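Local structure of DNA ligase (Aquifex aeolicus, 3QWU) at residues N236-L248 with L281-Q295. The protein is a putative ATP-dependent DNA ligase that binds adenosine and calcium and probably joins nucleic acid strands through an adenylated intermediate. Numbering follows the deposited sequence.
Sequences NLMDIKTNAKNML and LGRAFIDGLFQAIEQ. With CA (calcium ion), chain D.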
loop_
_atom_site.group_PDB
_atom_site.type_symbol
_atom_site.label_atom_id
_atom_site.label_comp_id
_atom_site.label_asym_id
_atom_site.label_seq_id
_atom_site.Cartn_x
_atom_site.Cartn_y
_atom_site.Cartn_z
ATOM N N ASN A 236 7.993 8.871 -11.580
ATOM C CA ASN A 236 7.449 7.847 -10.721
ATOM C C ASN A 236 8.142 7.831 -9.363
ATOM O O ASN A 236 7.484 7.875 -8.337
ATOM C CB ASN A 236 7.553 6.446 -11.389
ATOM C CG ASN A 236 6.511 6.238 -12.453
ATOM O OD1 ASN A 236 5.323 6.529 -12.228
ATOM N ND2 ASN A 236 6.907 5.681 -13.593
ATOM N N LEU A 237 9.475 7.852 -9.374
ATOM C CA LEU A 237 10.227 7.974 -8.146
ATOM C C LEU A 237 9.808 9.214 -7.289
ATOM O O LEU A 237 9.517 9.089 -6.110
ATOM C CB LEU A 237 11.714 8.001 -8.450
ATOM C CG LEU A 237 12.272 6.666 -8.896
ATOM C CD1 LEU A 237 13.664 6.867 -9.504
ATOM C CD2 LEU A 237 12.266 5.673 -7.741
ATOM N N MET A 238 9.789 10.385 -7.914
ATOM C CA MET A 238 9.493 11.639 -7.248
ATOM C C MET A 238 8.065 11.587 -6.652
ATOM O O MET A 238 7.822 12.140 -5.604
ATOM C CB MET A 238 9.540 12.801 -8.248
ATOM C CG MET A 238 10.714 13.699 -8.267
ATOM S SD MET A 238 11.528 14.181 -6.682
ATOM C CE MET A 238 12.757 12.831 -6.600
ATOM N N ASP A 239 7.126 10.961 -7.344
ATOM C CA ASP A 239 5.799 10.799 -6.748
ATOM C C ASP A 239 5.886 10.029 -5.455
ATOM O O ASP A 239 5.248 10.437 -4.487
ATOM C CB ASP A 239 4.788 10.129 -7.656
ATOM C CG ASP A 239 4.345 11.035 -8.782
ATOM O OD1 ASP A 239 4.558 12.264 -8.714
ATOM O OD2 ASP A 239 3.785 10.502 -9.740
ATOM N N ILE A 240 6.688 8.957 -5.409
ATOM C CA ILE A 240 6.722 8.171 -4.198
ATOM C C ILE A 240 7.267 9.059 -3.096
ATOM O O ILE A 240 6.656 9.199 -2.053
ATOM C CB ILE A 240 7.516 6.872 -4.373
ATOM C CG1 ILE A 240 6.857 6.020 -5.430
ATOM C CG2 ILE A 240 7.539 6.132 -3.073
ATOM C CD1 ILE A 240 7.541 4.719 -5.705
ATOM N N LYS A 241 8.365 9.745 -3.378
ATOM C CA LYS A 241 9.012 10.618 -2.382
ATOM C C LYS A 241 8.175 11.767 -1.885
ATOM O O LYS A 241 8.107 12.006 -0.669
ATOM C CB LYS A 241 10.308 11.191 -2.947
ATOM C CG LYS A 241 10.937 12.367 -2.161
ATOM C CD LYS A 241 12.229 12.027 -1.454
ATOM C CE LYS A 241 12.859 13.240 -0.743
ATOM N NZ LYS A 241 14.367 13.334 -1.047
ATOM N N THR A 242 7.559 12.519 -2.795
ATOM C CA THR A 242 6.819 13.684 -2.359
ATOM C C THR A 242 5.518 13.284 -1.735
ATOM O O THR A 242 4.882 14.104 -1.163
ATOM C CB THR A 242 6.515 14.651 -3.506
ATOM O OG1 THR A 242 5.779 13.938 -4.460
ATOM C CG2 THR A 242 7.824 15.170 -4.167
ATOM N N ASN A 243 5.108 12.029 -1.839
ATOM C CA ASN A 243 3.881 11.584 -1.177
ATOM C C ASN A 243 4.084 10.905 0.175
ATOM O O ASN A 243 3.158 10.285 0.707
ATOM C CB ASN A 243 3.132 10.643 -2.093
ATOM C CG ASN A 243 2.073 11.354 -2.831
ATOM O OD1 ASN A 243 0.889 11.322 -2.416
ATOM N ND2 ASN A 243 2.471 12.096 -3.895
ATOM N N ALA A 244 5.300 10.972 0.707
ATOM C CA ALA A 244 5.589 10.349 2.005
ATOM C C ALA A 244 4.627 10.836 3.102
ATOM O O ALA A 244 4.094 10.036 3.825
ATOM C CB ALA A 244 7.025 10.620 2.423
ATOM N N LYS A 245 4.444 12.152 3.233
ATOM C CA LYS A 245 3.662 12.734 4.335
ATOM C C LYS A 245 2.195 12.320 4.249
ATOM O O LYS A 245 1.430 12.388 5.221
ATOM C CB LYS A 245 3.814 14.249 4.336
ATOM C CG LYS A 245 5.212 14.664 4.774
ATOM C CD LYS A 245 5.503 16.131 4.561
ATOM C CE LYS A 245 6.845 16.585 5.137
ATOM N NZ LYS A 245 6.961 18.066 5.066
ATOM N N ASN A 246 1.884 11.768 3.083
ATOM C CA ASN A 246 0.558 11.526 2.582
ATOM C C ASN A 246 0.217 10.088 2.676
ATOM O O ASN A 246 -0.827 9.690 2.204
ATOM C CB ASN A 246 0.588 11.878 1.076
ATOM C CG ASN A 246 -0.596 12.632 0.643
ATOM O OD1 ASN A 246 -0.454 13.589 -0.140
ATOM N ND2 ASN A 246 -1.789 12.261 1.171
ATOM N N MET A 247 1.113 9.294 3.257
ATOM C CA MET A 247 1.030 7.822 3.173
ATOM C C MET A 247 -0.152 7.158 3.846
ATOM O O MET A 247 -0.392 6.000 3.572
ATOM C CB MET A 247 2.286 7.149 3.721
ATOM C CG MET A 247 3.222 6.705 2.669
ATOM S SD MET A 247 4.665 5.902 3.377
ATOM C CE MET A 247 5.823 6.299 2.029
ATOM N N LEU A 248 -0.843 7.828 4.759
ATOM C CA LEU A 248 -1.934 7.154 5.453
ATOM C C LEU A 248 -3.186 7.238 4.572
ATOM O O LEU A 248 -4.050 6.377 4.629
ATOM C CB LEU A 248 -2.132 7.726 6.867
ATOM C CG LEU A 248 -0.918 7.599 7.825
ATOM C CD1 LEU A 248 -1.218 8.192 9.193
ATOM C CD2 LEU A 248 -0.455 6.150 7.982
ATOM N N LEU A 281 14.872 3.767 -5.647
ATOM C CA LEU A 281 13.553 3.411 -5.093
ATOM C C LEU A 281 13.543 3.453 -3.516
ATOM O O LEU A 281 12.611 3.956 -2.924
ATOM C CB LEU A 281 12.994 2.096 -5.696
ATOM C CG LEU A 281 11.664 1.629 -5.037
ATOM C CD1 LEU A 281 10.511 2.639 -5.182
ATOM C CD2 LEU A 281 11.242 0.226 -5.523
ATOM N N GLY A 282 14.601 2.949 -2.878
ATOM C CA GLY A 282 14.803 2.997 -1.443
ATOM C C GLY A 282 14.805 4.421 -0.901
ATOM O O GLY A 282 14.158 4.739 0.106
ATOM N N ARG A 283 15.541 5.297 -1.576
ATOM C CA ARG A 283 15.579 6.720 -1.204
ATOM C C ARG A 283 14.278 7.381 -1.358
ATOM O O ARG A 283 13.926 8.211 -0.588
ATOM C CB ARG A 283 16.619 7.472 -2.038
ATOM C CG ARG A 283 18.008 7.192 -1.539
ATOM C CD ARG A 283 19.036 8.024 -2.267
ATOM N NE ARG A 283 20.334 7.849 -1.623
ATOM C CZ ARG A 283 20.702 8.416 -0.472
ATOM N NH1 ARG A 283 19.882 9.248 0.209
ATOM N NH2 ARG A 283 21.917 8.140 0.012
ATOM N N ALA A 284 13.548 7.062 -2.390
ATOM C CA ALA A 284 12.271 7.653 -2.534
ATOM C C ALA A 284 11.419 7.372 -1.276
ATOM O O ALA A 284 10.859 8.300 -0.738
ATOM C CB ALA A 284 11.624 7.163 -3.775
ATOM N N PHE A 285 11.326 6.131 -0.795
ATOM C CA PHE A 285 10.525 5.863 0.395
ATOM C C PHE A 285 11.209 6.359 1.648
ATOM O O PHE A 285 10.604 6.985 2.503
ATOM C CB PHE A 285 10.296 4.385 0.601
ATOM C CG PHE A 285 9.291 3.769 -0.338
ATOM C CD1 PHE A 285 7.929 4.006 -0.181
ATOM C CD2 PHE A 285 9.685 2.917 -1.316
ATOM C CE1 PHE A 285 7.013 3.429 -1.006
ATOM C CE2 PHE A 285 8.747 2.374 -2.162
ATOM C CZ PHE A 285 7.411 2.619 -1.972
ATOM N N ILE A 286 12.477 6.052 1.794
ATOM C CA ILE A 286 13.125 6.322 3.042
ATOM C C ILE A 286 13.342 7.824 3.252
ATOM O O ILE A 286 13.075 8.336 4.340
ATOM C CB ILE A 286 14.464 5.610 3.145
ATOM C CG1 ILE A 286 14.253 4.085 3.171
ATOM C CG2 ILE A 286 15.187 6.114 4.389
ATOM C CD1 ILE A 286 15.561 3.208 3.209
ATOM N N ASP A 287 13.854 8.547 2.265
ATOM C CA ASP A 287 14.122 9.968 2.539
ATOM C C ASP A 287 12.892 10.848 2.674
ATOM O O ASP A 287 12.919 11.804 3.437
ATOM C CB ASP A 287 15.051 10.562 1.524
ATOM C CG ASP A 287 16.393 9.981 1.602
ATOM O OD1 ASP A 287 16.789 9.510 2.708
ATOM O OD2 ASP A 287 17.041 9.956 0.550
ATOM N N GLY A 288 11.798 10.524 2.010
ATOM C CA GLY A 288 10.569 11.301 2.216
ATOM C C GLY A 288 10.030 11.159 3.621
ATOM O O GLY A 288 9.597 12.098 4.221
ATOM N N LEU A 289 10.104 9.959 4.146
ATOM C CA LEU A 289 9.617 9.660 5.481
ATOM C C LEU A 289 10.584 10.218 6.515
ATOM O O LEU A 289 10.147 10.756 7.501
ATOM C CB LEU A 289 9.403 8.126 5.641
ATOM C CG LEU A 289 8.034 7.525 5.974
ATOM C CD1 LEU A 289 6.803 8.451 5.755
ATOM C CD2 LEU A 289 7.824 6.209 5.277
ATOM N N PHE A 290 11.894 10.117 6.271
ATOM C CA PHE A 290 12.907 10.678 7.194
ATOM C C PHE A 290 12.706 12.159 7.356
ATOM O O PHE A 290 12.780 12.679 8.446
ATOM C CB PHE A 290 14.342 10.460 6.678
ATOM C CG PHE A 290 15.310 10.216 7.734
ATOM C CD1 PHE A 290 15.477 8.933 8.239
ATOM C CD2 PHE A 290 16.056 11.244 8.263
ATOM C CE1 PHE A 290 16.372 8.665 9.302
ATOM C CE2 PHE A 290 16.989 11.010 9.319
ATOM C CZ PHE A 290 17.138 9.714 9.833
ATOM N N GLN A 291 12.457 12.853 6.250
ATOM C CA GLN A 291 12.142 14.265 6.325
ATOM C C GLN A 291 10.872 14.567 7.055
ATOM O O GLN A 291 10.763 15.632 7.640
ATOM C CB GLN A 291 11.960 14.843 4.936
ATOM C CG GLN A 291 13.218 15.045 4.161
ATOM C CD GLN A 291 12.907 15.315 2.692
ATOM O OE1 GLN A 291 13.698 14.977 1.830
ATOM N NE2 GLN A 291 11.751 15.927 2.417
ATOM N N ALA A 292 9.858 13.719 6.944
ATOM C CA ALA A 292 8.655 13.970 7.709
ATOM C C ALA A 292 8.917 13.757 9.230
ATOM O O ALA A 292 8.344 14.488 10.044
ATOM C CB ALA A 292 7.493 13.141 7.226
ATOM N N ILE A 293 9.774 12.780 9.595
ATOM C CA ILE A 293 10.229 12.633 10.982
ATOM C C ILE A 293 11.080 13.796 11.488
ATOM O O ILE A 293 10.905 14.259 12.627
ATOM C CB ILE A 293 11.006 11.333 11.185
ATOM C CG1 ILE A 293 10.030 10.148 11.161
ATOM C CG2 ILE A 293 11.811 11.329 12.489
ATOM C CD1 ILE A 293 10.659 8.896 10.604
ATOM N N GLU A 294 12.038 14.255 10.680
ATOM C CA GLU A 294 12.803 15.483 11.065
ATOM C C GLU A 294 11.840 16.675 11.273
ATOM O O GLU A 294 12.027 17.427 12.224
ATOM C CB GLU A 294 13.885 15.864 10.041
ATOM C CG GLU A 294 15.186 14.986 10.135
ATOM C CD GLU A 294 15.996 15.005 8.833
ATOM O OE1 GLU A 294 15.475 15.466 7.815
ATOM O OE2 GLU A 294 17.153 14.563 8.817
ATOM N N GLN A 295 10.844 16.839 10.393
ATOM C CA GLN A 295 9.950 17.970 10.503
ATOM C C GLN A 295 9.101 17.830 11.787
ATOM O O GLN A 295 8.938 18.815 12.536
ATOM C CB GLN A 295 9.081 18.117 9.271
ATOM C CG GLN A 295 8.199 19.364 9.242
ATOM C CD GLN A 295 7.111 19.358 8.143
ATOM O OE1 GLN A 295 6.322 18.396 7.994
ATOM N NE2 GLN A 295 7.048 20.455 7.392
HETATM CA CA CA D . 5.363 13.971 -10.414
HETATM O O HOH W 1 4.177 12.341 -11.394
HETATM O O HOH W 2 3.077 14.239 -9.945
#
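Helix 236-242 and helix 281-295 run in nearly the same direction, their axes approaching to 7.6 Å at a crossing angle of -24°, and the Lys-241 CA lies 3.4 Å from Ala-284 O in a CA-H...O contact. Small residues allow this closeness: Ala-284 CB sits against Leu-237 O and Ile-240 CB, and Ala-244 CB rests 3.3 Å from Gly-288 C, where a side chain on the glycine would collide with Lys-241 O and Ala-244 CB. On one flank Ile-240 turns CG2 anti to its backbone nitrogen, setting this methyl over one face of the Phe-285 ring in a CH-pi contact, 3.6 Å from the centroid. Met-247 brings CE to the edge of that ring and lays SD against Leu-289 CD2. Phe-285 also meets Phe-285 of the second subunit, so this packing adjoins the dimer interface. On the other flank Lys-241 is a knob among Ala-284, Gly-288, Asp-287 and Gln-291; a bend at chi2 (110°) carries CD over Gly-288 N, and CE comes 3.2 Å from Gln-291 OE1. Replacing Lys-241 by alanine is likely to uncover the backbone around Gly-288 and cost Gln-291 its contact with CE. Further along, the extended Lys-245 passes Ala-292 and makes a weak 3.0 Å hydrogen bond from NZ to Gln-295 OE1; the stronger partner of each is the Tyr-303 backbone. Asp-239 faces away and binds calcium through OD1, alongside Asp-82 and Glu-143. Apolar groups, backbone and two lysine stems thus pack the metal-bearing helix against helix 276-299, leaving Asp-239 OD1 to the ion.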